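Local structure of F420-dependent methylenetetrahydromethanopterin dehydrogenase (Methanopyrus kandleri, 1QV9) at residues I9-L14 against Y70-N74; G115-P121 against L178-D184; K120-M124 against A210-A214; R155-E159 against E190-F194. The protein catalyses the reversible, coenzyme F420-dependent interconversion of methenyl- and methylene-tetrahydromethanopterin in methanogenesis from CO2. The contacts are given in a common frame with arbitrary orientation. Where two conformers were deposited one is given. Numbering follows the deposited sequence.

Contact 1 (I9-L14 against Y70-N74)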
loop_
_atom_site.group_PDB
_atom_site.type_symbol
_atom_site.label_atom_id
_atom_site.label_comp_id
_atom_site.label_asym_id
_atom_site.label_seq_id
_atom_site.Cartn_x
_atom_site.Cartn_y
_atom_site.Cartn_z
ATOM N N ILE A 9 -6.605 -37.572 9.947
ATOM C CA ILE A 9 -5.201 -38.011 10.008
ATOM C C ILE A 9 -4.393 -36.992 9.226
ATOM O O ILE A 9 -4.726 -36.693 8.074
ATOM C CB ILE A 9 -5.029 -39.402 9.369
ATOM C CG1 ILE A 9 -6.011 -40.392 9.983
ATOM C CG2 ILE A 9 -3.587 -39.880 9.519
ATOM C CD1 ILE A 9 -6.082 -41.736 9.192
ATOM N N LYS A 10 -3.316 -36.467 9.829
ATOM C CA LYS A 10 -2.513 -35.430 9.187
ATOM C C LYS A 10 -1.055 -35.858 9.098
ATOM O O LYS A 10 -0.384 -36.024 10.130
ATOM C CB LYS A 10 -2.592 -34.092 9.981
ATOM C CG LYS A 10 -4.008 -33.550 10.146
ATOM C CD LYS A 10 -4.051 -32.171 10.803
ATOM C CE LYS A 10 -5.515 -31.735 10.990
ATOM N NZ LYS A 10 -5.636 -30.289 11.319
ATOM N N CYS A 11 -0.574 -36.054 7.867
ATOM C CA CYS A 11 0.817 -36.429 7.609
ATOM C C CYS A 11 1.349 -35.501 6.533
ATOM O O CYS A 11 0.788 -35.445 5.417
ATOM C CB CYS A 11 0.910 -37.882 7.150
ATOM S SG CYS A 11 0.331 -39.092 8.362
ATOM N N GLY A 12 2.443 -34.789 6.817
ATOM C CA GLY A 12 2.938 -33.820 5.860
ATOM C C GLY A 12 2.094 -32.572 6.074
ATOM O O GLY A 12 1.224 -32.583 6.947
ATOM N N ASN A 13 2.325 -31.506 5.332
ATOM C CA ASN A 13 1.460 -30.342 5.566
ATOM C C ASN A 13 0.971 -29.695 4.294
ATOM O O ASN A 13 1.725 -29.480 3.343
ATOM C CB ASN A 13 2.172 -29.294 6.413
ATOM C CG ASN A 13 1.231 -28.171 6.865
ATOM O OD1 ASN A 13 0.173 -28.421 7.490
ATOM N ND2 ASN A 13 1.591 -26.936 6.526
ATOM N N LEU A 14 -0.312 -29.391 4.305
ATOM C CA LEU A 14 -0.987 -28.722 3.221
ATOM C C LEU A 14 -1.810 -27.658 3.946
ATOM O O LEU A 14 -2.200 -27.847 5.106
ATOM C CB LEU A 14 -1.938 -29.726 2.519
ATOM C CG LEU A 14 -1.987 -29.906 1.006
ATOM C CD1 LEU A 14 -0.599 -29.928 0.405
ATOM C CD2 LEU A 14 -2.756 -31.186 0.712
ATOM N N TYR A 70 -8.078 -38.351 5.607
ATOM C CA TYR A 70 -6.611 -38.321 5.596
ATOM C C TYR A 70 -6.254 -37.096 4.764
ATOM O O TYR A 70 -6.729 -36.953 3.637
ATOM C CB TYR A 70 -6.034 -39.565 4.941
ATOM C CG TYR A 70 -4.541 -39.469 4.713
ATOM C CD1 TYR A 70 -4.009 -38.884 3.553
ATOM C CD2 TYR A 70 -3.649 -39.891 5.712
ATOM C CE1 TYR A 70 -2.619 -38.708 3.387
ATOM C CE2 TYR A 70 -2.261 -39.721 5.546
ATOM C CZ TYR A 70 -1.761 -39.137 4.398
ATOM O OH TYR A 70 -0.381 -39.035 4.220
ATOM N N GLY A 71 -5.436 -36.204 5.318
ATOM C CA GLY A 71 -5.054 -34.999 4.586
ATOM C C GLY A 71 -3.536 -34.807 4.586
ATOM O O GLY A 71 -2.877 -35.028 5.613
ATOM N N GLY A 72 -2.991 -34.406 3.445
ATOM C CA GLY A 72 -1.570 -34.152 3.351
ATOM C C GLY A 72 -1.198 -34.058 1.894
ATOM O O GLY A 72 -2.040 -34.354 1.019
ATOM N N PRO A 73 0.037 -33.638 1.592
ATOM C CA PRO A 73 0.451 -33.515 0.205
ATOM C C PRO A 73 0.488 -34.829 -0.571
ATOM O O PRO A 73 0.628 -35.924 0.003
ATOM C CB PRO A 73 1.862 -32.932 0.307
ATOM C CG PRO A 73 1.904 -32.287 1.675
ATOM C CD PRO A 73 1.108 -33.219 2.512
ATOM N N ASN A 74 0.332 -34.659 -1.880
ATOM C CA ASN A 74 0.449 -35.724 -2.880
ATOM C C ASN A 74 -0.069 -37.138 -2.623
ATOM O O ASN A 74 0.669 -38.027 -2.261
ATOM C CB ASN A 74 1.914 -35.810 -3.300
ATOM C CG ASN A 74 2.097 -36.562 -4.599
ATOM O OD1 ASN A 74 1.136 -37.104 -5.168
ATOM N ND2 ASN A 74 3.327 -36.592 -5.084
HETATM O O HOH W 1 0.486 -36.715 2.864
HETATM O O HOH W 2 -1.470 -32.789 6.764
#

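Contact 2 (G115-P121 against L178-D184)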
loop_
_atom_site.group_PDB
_atom_site.type_symbol
_atom_site.label_atom_id
_atom_site.label_comp_id
_atom_site.label_asym_id
_atom_site.label_seq_id
_atom_site.Cartn_x
_atom_site.Cartn_y
_atom_site.Cartn_z
ATOM N N GLY A 115 -13.467 -41.052 -1.141
ATOM C CA GLY A 115 -13.821 -39.724 -1.598
ATOM C C GLY A 115 -12.527 -38.900 -1.651
ATOM O O GLY A 115 -11.452 -39.329 -1.158
ATOM N N TYR A 116 -12.595 -37.738 -2.289
ATOM C CA TYR A 116 -11.409 -36.868 -2.343
ATOM C C TYR A 116 -11.754 -35.415 -2.557
ATOM O O TYR A 116 -12.782 -35.088 -3.129
ATOM C CB TYR A 116 -10.406 -37.279 -3.453
ATOM C CG TYR A 116 -10.969 -37.416 -4.860
ATOM C CD1 TYR A 116 -11.371 -38.665 -5.324
ATOM C CD2 TYR A 116 -11.150 -36.312 -5.688
ATOM C CE1 TYR A 116 -11.948 -38.813 -6.590
ATOM C CE2 TYR A 116 -11.738 -36.450 -6.960
ATOM C CZ TYR A 116 -12.126 -37.708 -7.387
ATOM O OH TYR A 116 -12.699 -37.864 -8.636
ATOM N N ILE A 117 -10.892 -34.536 -2.043
ATOM C CA ILE A 117 -11.039 -33.115 -2.307
ATOM C C ILE A 117 -9.607 -32.737 -2.638
ATOM O O ILE A 117 -8.717 -32.792 -1.775
ATOM C CB ILE A 117 -11.522 -32.284 -1.101
ATOM C CG1 ILE A 117 -12.900 -32.804 -0.675
ATOM C CG2 ILE A 117 -11.612 -30.795 -1.511
ATOM C CD1 ILE A 117 -13.498 -32.112 0.582
ATOM N N LEU A 118 -9.370 -32.419 -3.909
ATOM C CA LEU A 118 -8.032 -32.045 -4.354
ATOM C C LEU A 118 -8.012 -30.535 -4.567
ATOM O O LEU A 118 -8.766 -30.012 -5.368
ATOM C CB LEU A 118 -7.683 -32.778 -5.649
ATOM C CG LEU A 118 -7.687 -34.304 -5.462
ATOM C CD1 LEU A 118 -7.306 -34.961 -6.779
ATOM C CD2 LEU A 118 -6.656 -34.706 -4.374
ATOM N N VAL A 119 -7.158 -29.826 -3.830
ATOM C CA VAL A 119 -7.105 -28.383 -3.902
ATOM C C VAL A 119 -5.884 -27.962 -4.709
ATOM O O VAL A 119 -4.744 -27.960 -4.200
ATOM C CB VAL A 119 -7.059 -27.814 -2.452
ATOM C CG1 VAL A 119 -7.110 -26.291 -2.465
ATOM C CG2 VAL A 119 -8.264 -28.360 -1.684
ATOM N N LYS A 120 -6.110 -27.596 -5.973
ATOM C CA LYS A 120 -4.969 -27.242 -6.825
ATOM C C LYS A 120 -4.178 -26.022 -6.349
ATOM O O LYS A 120 -2.968 -25.970 -6.459
ATOM C CB LYS A 120 -5.411 -27.105 -8.303
ATOM C CG LYS A 120 -6.085 -28.375 -8.789
ATOM C CD LYS A 120 -6.423 -28.368 -10.294
ATOM C CE LYS A 120 -5.180 -28.678 -11.103
ATOM N NZ LYS A 120 -5.476 -28.731 -12.569
ATOM N N PRO A 121 -4.861 -25.018 -5.779
ATOM C CA PRO A 121 -4.047 -23.879 -5.327
ATOM C C PRO A 121 -3.244 -24.114 -4.021
ATOM O O PRO A 121 -2.488 -23.217 -3.600
ATOM C CB PRO A 121 -5.043 -22.735 -5.147
ATOM C CG PRO A 121 -6.417 -23.334 -5.330
ATOM C CD PRO A 121 -6.273 -24.661 -6.001
ATOM N N LEU A 178 -19.625 -39.829 -0.928
ATOM C CA LEU A 178 -18.306 -39.254 -0.660
ATOM C C LEU A 178 -17.950 -38.259 -1.739
ATOM O O LEU A 178 -18.201 -38.481 -2.929
ATOM C CB LEU A 178 -17.265 -40.347 -0.551
ATOM C CG LEU A 178 -17.539 -41.326 0.600
ATOM C CD1 LEU A 178 -16.541 -42.451 0.489
ATOM C CD2 LEU A 178 -17.455 -40.633 1.965
ATOM N N PRO A 179 -17.345 -37.134 -1.351
ATOM C CA PRO A 179 -17.004 -36.141 -2.369
ATOM C C PRO A 179 -15.975 -36.576 -3.384
ATOM O O PRO A 179 -15.164 -37.445 -3.112
ATOM C CB PRO A 179 -16.509 -34.936 -1.535
ATOM C CG PRO A 179 -15.939 -35.597 -0.316
ATOM C CD PRO A 179 -16.978 -36.677 0.005
ATOM N N LYS A 180 -16.064 -35.989 -4.576
ATOM C CA LYS A 180 -15.115 -36.184 -5.663
ATOM C C LYS A 180 -14.975 -34.749 -6.191
ATOM O O LYS A 180 -15.595 -34.358 -7.177
ATOM C CB LYS A 180 -15.669 -37.133 -6.731
ATOM C CG LYS A 180 -15.772 -38.544 -6.222
ATOM C CD LYS A 180 -16.083 -39.520 -7.346
ATOM C CE LYS A 180 -17.493 -39.325 -7.868
ATOM N NZ LYS A 180 -17.843 -40.395 -8.884
ATOM N N LEU A 181 -14.177 -33.947 -5.493
ATOM C CA LEU A 181 -14.013 -32.545 -5.848
ATOM C C LEU A 181 -12.611 -32.147 -6.208
ATOM O O LEU A 181 -11.659 -32.576 -5.570
ATOM C CB LEU A 181 -14.443 -31.644 -4.684
ATOM C CG LEU A 181 -15.894 -31.660 -4.229
ATOM C CD1 LEU A 181 -16.038 -30.751 -3.023
ATOM C CD2 LEU A 181 -16.815 -31.188 -5.375
ATOM N N VAL A 182 -12.500 -31.315 -7.238
ATOM C CA VAL A 182 -11.208 -30.783 -7.652
ATOM C C VAL A 182 -11.441 -29.281 -7.694
ATOM O O VAL A 182 -12.238 -28.760 -8.497
ATOM C CB VAL A 182 -10.780 -31.312 -9.036
ATOM C CG1 VAL A 182 -9.484 -30.701 -9.433
ATOM C CG2 VAL A 182 -10.645 -32.819 -8.998
ATOM N N ILE A 183 -10.740 -28.585 -6.809
ATOM C CA ILE A 183 -10.904 -27.151 -6.667
ATOM C C ILE A 183 -9.791 -26.346 -7.296
ATOM O O ILE A 183 -8.594 -26.653 -7.143
ATOM C CB ILE A 183 -10.985 -26.780 -5.150
ATOM C CG1 ILE A 183 -12.173 -27.518 -4.511
ATOM C CG2 ILE A 183 -11.084 -25.242 -4.955
ATOM C CD1 ILE A 183 -12.201 -27.441 -2.972
ATOM N N ASP A 184 -10.202 -25.322 -8.021
ATOM C CA ASP A 184 -9.270 -24.395 -8.627
ATOM C C ASP A 184 -9.911 -23.057 -8.903
ATOM O O ASP A 184 -11.040 -22.791 -8.449
ATOM C CB ASP A 184 -8.607 -24.998 -9.868
ATOM C CG ASP A 184 -9.563 -25.157 -11.065
ATOM O OD1 ASP A 184 -10.739 -24.749 -10.985
ATOM O OD2 ASP A 184 -9.113 -25.702 -12.102
HETATM O O HOH W 3 -6.357 -25.941 -12.996
#

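Contact 3 (K120-M124 against A210-A214)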
loop_
_atom_site.group_PDB
_atom_site.type_symbol
_atom_site.label_atom_id
_atom_site.label_comp_id
_atom_site.label_asym_id
_atom_site.label_seq_id
_atom_site.Cartn_x
_atom_site.Cartn_y
_atom_site.Cartn_z
ATOM N N LYS A 120 -6.110 -27.596 -5.973
ATOM C CA LYS A 120 -4.969 -27.242 -6.825
ATOM C C LYS A 120 -4.178 -26.022 -6.349
ATOM O O LYS A 120 -2.968 -25.970 -6.459
ATOM C CB LYS A 120 -5.411 -27.105 -8.303
ATOM C CG LYS A 120 -6.085 -28.375 -8.789
ATOM C CD LYS A 120 -6.423 -28.368 -10.294
ATOM C CE LYS A 120 -5.180 -28.678 -11.103
ATOM N NZ LYS A 120 -5.476 -28.731 -12.569
ATOM N N PRO A 121 -4.861 -25.018 -5.779
ATOM C CA PRO A 121 -4.047 -23.879 -5.327
ATOM C C PRO A 121 -3.244 -24.114 -4.021
ATOM O O PRO A 121 -2.488 -23.217 -3.600
ATOM C CB PRO A 121 -5.043 -22.735 -5.147
ATOM C CG PRO A 121 -6.417 -23.334 -5.330
ATOM C CD PRO A 121 -6.273 -24.661 -6.001
ATOM N N ASP A 122 -3.392 -25.289 -3.403
ATOM C CA ASP A 122 -2.671 -25.606 -2.150
ATOM C C ASP A 122 -1.304 -26.079 -2.588
ATOM O O ASP A 122 -0.984 -27.275 -2.551
ATOM C CB ASP A 122 -3.419 -26.722 -1.414
ATOM C CG ASP A 122 -3.197 -26.698 0.074
ATOM O OD1 ASP A 122 -2.062 -26.365 0.486
ATOM O OD2 ASP A 122 -4.144 -27.045 0.835
ATOM N N ALA A 123 -0.489 -25.107 -2.958
ATOM C CA ALA A 123 0.816 -25.360 -3.564
ATOM C C ALA A 123 1.989 -25.735 -2.684
ATOM O O ALA A 123 2.163 -25.210 -1.599
ATOM C CB ALA A 123 1.192 -24.117 -4.378
HETATM N N MSE A 124 2.802 -26.678 -3.146
HETATM C CA MSE A 124 3.990 -27.075 -2.392
HETATM C C MSE A 124 4.914 -25.858 -2.260
HETATM O O MSE A 124 5.075 -25.068 -3.195
HETATM C CB MSE A 124 4.725 -28.202 -3.123
HETATM C CG MSE A 124 5.904 -28.769 -2.353
HETATM SE SE MSE A 124 6.890 -30.022 -3.461
HETATM C CE MSE A 124 8.265 -28.832 -4.102
ATOM N N ALA A 210 -1.598 -18.852 -7.006
ATOM C CA ALA A 210 -1.301 -19.890 -6.047
ATOM C C ALA A 210 -1.100 -21.232 -6.752
ATOM O O ALA A 210 -0.182 -21.949 -6.417
ATOM C CB ALA A 210 -2.451 -19.981 -4.986
ATOM N N GLU A 211 -1.972 -21.576 -7.704
ATOM C CA GLU A 211 -1.789 -22.847 -8.404
ATOM C C GLU A 211 -0.444 -22.833 -9.149
ATOM O O GLU A 211 0.296 -23.842 -9.144
ATOM C CB GLU A 211 -2.954 -23.082 -9.379
ATOM C CG GLU A 211 -2.821 -24.410 -10.134
ATOM C CD GLU A 211 -4.000 -24.695 -11.043
ATOM O OE1 GLU A 211 -3.890 -25.609 -11.899
ATOM O OE2 GLU A 211 -5.027 -24.016 -10.898
ATOM N N ASN A 212 -0.096 -21.689 -9.739
ATOM C CA ASN A 212 1.176 -21.577 -10.497
ATOM C C ASN A 212 2.433 -21.662 -9.637
ATOM O O ASN A 212 3.520 -22.001 -10.111
ATOM C CB ASN A 212 1.211 -20.286 -11.318
ATOM C CG ASN A 212 0.078 -20.205 -12.378
ATOM O OD1 ASN A 212 -0.429 -21.221 -12.865
ATOM N ND2 ASN A 212 -0.294 -18.992 -12.727
ATOM N N VAL A 213 2.321 -21.346 -8.343
ATOM C CA VAL A 213 3.457 -21.431 -7.445
ATOM C C VAL A 213 3.994 -22.863 -7.386
ATOM O O VAL A 213 5.207 -23.068 -7.287
ATOM C CB VAL A 213 3.006 -20.981 -6.016
ATOM C CG1 VAL A 213 3.985 -21.442 -4.952
ATOM C CG2 VAL A 213 2.911 -19.469 -6.016
ATOM N N ALA A 214 3.106 -23.846 -7.461
ATOM C CA ALA A 214 3.559 -25.232 -7.364
ATOM C C ALA A 214 4.578 -25.599 -8.428
ATOM O O ALA A 214 5.570 -26.283 -8.131
ATOM C CB ALA A 214 2.378 -26.170 -7.421
HETATM O O HOH W 3 -6.357 -25.941 -12.996
HETATM O O HOH W 4 -0.838 -26.547 -8.724
#

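Contact 4 (R155-E159 against E190-F194)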
loop_
_atom_site.group_PDB
_atom_site.type_symbol
_atom_site.label_atom_id
_atom_site.label_comp_id
_atom_site.label_asym_id
_atom_site.label_seq_id
_atom_site.Cartn_x
_atom_site.Cartn_y
_atom_site.Cartn_z
ATOM N N ARG A 155 -14.602 -22.346 2.263
ATOM C CA ARG A 155 -16.051 -22.489 2.421
ATOM C C ARG A 155 -16.516 -23.688 1.599
ATOM O O ARG A 155 -17.473 -24.365 1.972
ATOM C CB ARG A 155 -16.823 -21.223 2.004
ATOM C CG ARG A 155 -18.145 -21.066 2.801
ATOM C CD ARG A 155 -18.945 -19.884 2.369
ATOM N NE ARG A 155 -18.226 -18.612 2.402
ATOM C CZ ARG A 155 -17.981 -17.913 3.500
ATOM N NH1 ARG A 155 -17.323 -16.781 3.412
ATOM N NH2 ARG A 155 -18.411 -18.337 4.667
ATOM N N VAL A 156 -15.872 -23.965 0.467
ATOM C CA VAL A 156 -16.244 -25.133 -0.330
ATOM C C VAL A 156 -15.974 -26.412 0.497
ATOM O O VAL A 156 -16.755 -27.376 0.496
ATOM C CB VAL A 156 -15.397 -25.220 -1.623
ATOM C CG1 VAL A 156 -15.767 -26.446 -2.421
ATOM C CG2 VAL A 156 -15.620 -23.954 -2.478
ATOM N N VAL A 157 -14.819 -26.436 1.173
ATOM C CA VAL A 157 -14.464 -27.588 2.004
ATOM C C VAL A 157 -15.421 -27.731 3.168
ATOM O O VAL A 157 -15.839 -28.850 3.467
ATOM C CB VAL A 157 -12.967 -27.440 2.495
ATOM C CG1 VAL A 157 -12.542 -28.595 3.378
ATOM C CG2 VAL A 157 -12.053 -27.355 1.295
ATOM N N GLN A 158 -15.753 -26.616 3.812
ATOM C CA GLN A 158 -16.683 -26.599 4.937
ATOM C C GLN A 158 -18.000 -27.203 4.461
ATOM O O GLN A 158 -18.547 -28.088 5.133
ATOM C CB GLN A 158 -16.922 -25.164 5.420
ATOM C CG GLN A 158 -17.957 -25.040 6.560
ATOM C CD GLN A 158 -18.568 -23.641 6.748
ATOM O OE1 GLN A 158 -18.067 -22.630 6.235
ATOM N NE2 GLN A 158 -19.664 -23.577 7.530
ATOM N N GLU A 159 -18.486 -26.752 3.306
ATOM C CA GLU A 159 -19.785 -27.268 2.829
ATOM C C GLU A 159 -19.768 -28.746 2.559
ATOM O O GLU A 159 -20.709 -29.476 2.918
ATOM C CB GLU A 159 -20.224 -26.536 1.567
ATOM C CG GLU A 159 -20.672 -25.121 1.761
ATOM C CD GLU A 159 -21.114 -24.498 0.434
ATOM O OE1 GLU A 159 -20.992 -25.170 -0.628
ATOM O OE2 GLU A 159 -21.576 -23.347 0.462
ATOM N N GLU A 190 -18.915 -20.402 -9.975
ATOM C CA GLU A 190 -20.273 -20.794 -9.595
ATOM C C GLU A 190 -20.601 -20.758 -8.105
ATOM O O GLU A 190 -21.594 -21.338 -7.654
ATOM C CB GLU A 190 -20.555 -22.190 -10.157
ATOM C CG GLU A 190 -20.643 -22.179 -11.664
ATOM C CD GLU A 190 -20.768 -23.575 -12.238
ATOM O OE1 GLU A 190 -21.576 -23.744 -13.173
ATOM O OE2 GLU A 190 -20.065 -24.491 -11.771
ATOM N N ARG A 191 -19.768 -20.082 -7.327
ATOM C CA ARG A 191 -20.015 -19.968 -5.904
ATOM C C ARG A 191 -20.837 -18.683 -5.729
ATOM O O ARG A 191 -20.789 -17.782 -6.562
ATOM C CB ARG A 191 -18.683 -19.839 -5.156
ATOM C CG ARG A 191 -17.705 -21.021 -5.334
ATOM C CD ARG A 191 -18.178 -22.254 -4.587
ATOM N NE ARG A 191 -18.459 -21.945 -3.194
ATOM C CZ ARG A 191 -19.104 -22.768 -2.381
ATOM N NH1 ARG A 191 -19.520 -23.951 -2.841
ATOM N NH2 ARG A 191 -19.372 -22.401 -1.130
ATOM N N GLU A 192 -21.598 -18.571 -4.661
ATOM C CA GLU A 192 -22.331 -17.317 -4.495
ATOM C C GLU A 192 -21.526 -16.508 -3.487
ATOM O O GLU A 192 -22.056 -15.697 -2.752
ATOM C CB GLU A 192 -23.731 -17.585 -3.945
ATOM C CG GLU A 192 -24.591 -18.354 -4.916
ATOM C CD GLU A 192 -24.672 -17.647 -6.248
ATOM O OE1 GLU A 192 -25.555 -16.772 -6.418
ATOM O OE2 GLU A 192 -23.837 -17.953 -7.123
ATOM N N GLU A 193 -20.226 -16.733 -3.483
ATOM C CA GLU A 193 -19.348 -16.097 -2.505
ATOM C C GLU A 193 -19.336 -14.551 -2.462
ATOM O O GLU A 193 -19.642 -13.914 -1.428
ATOM C CB GLU A 193 -17.925 -16.635 -2.752
ATOM C CG GLU A 193 -16.837 -16.229 -1.721
ATOM C CD GLU A 193 -17.054 -16.865 -0.369
ATOM O OE1 GLU A 193 -17.662 -17.971 -0.285
ATOM O OE2 GLU A 193 -16.599 -16.247 0.613
ATOM N N PHE A 194 -19.038 -13.948 -3.605
ATOM C CA PHE A 194 -18.866 -12.510 -3.681
ATOM C C PHE A 194 -19.992 -11.684 -4.264
ATOM O O PHE A 194 -20.492 -11.974 -5.367
ATOM C CB PHE A 194 -17.602 -12.225 -4.510
ATOM C CG PHE A 194 -16.344 -12.819 -3.911
ATOM C CD1 PHE A 194 -15.763 -12.215 -2.813
ATOM C CD2 PHE A 194 -15.780 -13.997 -4.417
ATOM C CE1 PHE A 194 -14.623 -12.781 -2.207
ATOM C CE2 PHE A 194 -14.661 -14.569 -3.827
ATOM C CZ PHE A 194 -14.075 -13.964 -2.722
#

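Contact 1 (I9-L14 against Y70-N74)
Two neighbouring parallel strands meet here at their C-terminal ends, inside the six-stranded sheet of the alpha/beta domain, and pass into loops that stay in touch. Gly71 N donates to Ile9 O (2.9 Å), and Cys11 N reaches Gly71 O in a weak bond of 3.4 Å as the strands begin to part. Water then fills the gap: one molecule donates to Cys11 O and Pro73 O and also bonds Tyr70 OH, and a second joins Gly12 O to Gly71 O. The glycines let the loops come this close, since a CB on Gly72 would collide with Cys11 O and one on Gly12 with Pro73 CD. Leu14, the N-cap of helix 15-19, sets CD1 3.7 Å from Pro73 CG. On the face carrying Ile9 and Tyr70, Ile9 CG2 packs 3.8 Å from Tyr70 CD2, and Cys11 SG makes an oblique sulfur-aromatic contact with that ring. Helix 46-63 packs on Ile9, Cys11 and Tyr70, helix 78-88 also covers Tyr70, and strands 33-39 and 94-99 continue the sheet.

Contact 2 (G115-P121 against L178-D184)
Gly115 enters the pairing with its CA only 3.0 Å from Pro179 O and 3.7 Å from Leu178 CB; a CB here would clash with both residues. Tyr116 N then donates to Pro179 O (2.7 Å), while Tyr116 O accepts from Leu181 N (3.0 Å). The tyrosine ring folds back over the neighbouring strand, so that Lys180 CA lies over its face in a CH-pi contact, 3.9 Å from the centroid, and Tyr116 OH is hydrogen-bonded to Glu110 of helix 106-111. Ile117 points to the other face of the sheet, where its CG2 meets Ile183 CD1 at 3.7 Å beneath helix 153-169. The pairing is regular, the strand axes 4.7 Å apart and 2° from parallel, and adds strand 180-183 to the sheet edge by a beta-alpha-beta crossover, since helices 134-150 and 153-169 connect these adjacent parallel strands. Leu118 bonds through both backbone groups, its N to Leu181 O and its O to Ile183 N, each at 2.8 Å. Val119 CG2 approaches Ile183 CD1 at 4.2 Å. Lys120 N closes the ladder on Ile183 O (2.9 Å), and a water bridges Lys120 NZ to Asp184 OD2. Pro121 CD rests 3.3 Å from Ile183 O.

Contact 3 (K120-M124 against A210-A214)
An irregular loop lies against a long helix so closely that the CA atoms of Pro121 and Glu211 are just 4.0 Å apart, although the direct polar link between the two segments is a loose salt bridge, Lys120 NZ to Glu211 OE1 at 3.6 Å. Water strengthens the connection. One molecule accepts from Lys120 NZ (3.0 Å) and donates to Glu211 OE1 (2.7 Å), and another donates to both Lys120 O (3.2 Å) and Glu211 O (3.0 Å), tying the loop backbone to the helix backbone. Small side chains account for the close approach. Pro121 CB sits 3.8 Å from Ala210 CB, and Ala123 CB settles on the helix surface, 3.3 Å from Ala210 O and 3.9 Å from both Val213 CG1 and Ala214 CB. Between them, Asp122 is the centre of an inverse gamma turn and directs its CB away from the helix; its carboxylate instead accepts from the backbone N of Gly15 and Thr16 at the start of helix 15-19. The loop, which follows strand 115-119, thereby joins the sheet to helix 197-223 of the helix bundle, with Met241 of helix 227-257 packing on Ala123 and Ala210, and Tyr140 of helix 134-150 hydrogen-bonded to Ala123 O.

Contact 4 (R155-E159 against E190-F194)
Two arginine-glutamate salt bridges, running in opposite senses, connect helix 153-169, which packs on the sheet of the alpha/beta domain, to the loop leading from strand 180-183 into helix 197-223. In one the helix supplies the arginine: Arg155 NE donates to Glu193 OE1 at 2.8 Å, NH1 to Glu193 OE2 at 2.9 Å, and a weak bond of 3.4 Å runs from NE to OE2. In the other it supplies the acid, Glu159, whose OE1 accepts from Arg191 NH1 at 2.9 Å and whose OE2 takes a weak bond from NH2, also 2.9 Å. Each guanidinium thus engages both oxygens of its carboxylate. Because the backbones stay well apart, 8.5 Å at the nearest CA pair, Val156 to Arg191, the gap is spanned by long side chains. The partners of Arg155 extend further: its NH2 bonds Thr264 and forms a salt bridge with Asp133 of the second subunit, so this pair lies next to a subunit interface. Glu159, one turn on from Arg155, is by contrast exposed. The remaining contact is van der Waals: Val156 CG2 lies over one face of the Arg191 guanidinium, 3.6 Å from Arg191 NE.

Contacts 1 and 2 belong to the same parallel sheet: contact 1 is buried among inner strands, contact 2 partly buried at an edge. Both depend on backbone hydrogen bonds, regular in contact 2 and giving way to water in contact 1. Contacts 3 and 4 attach other elements mainly through side chains: the partly buried contact 3 by small apolar residues, a water-assisted ion pair and a backbone water bridge; contact 4, farther from the chain centre yet mostly buried, with Glu159 exposed, almost wholly by charge. Lys120, Pro121 and one water are common to contacts 2 and 3. Leu14 of contact 1 packs on Asp122 of contact 3, and Ile183 of contact 2 on Val156 of contact 4.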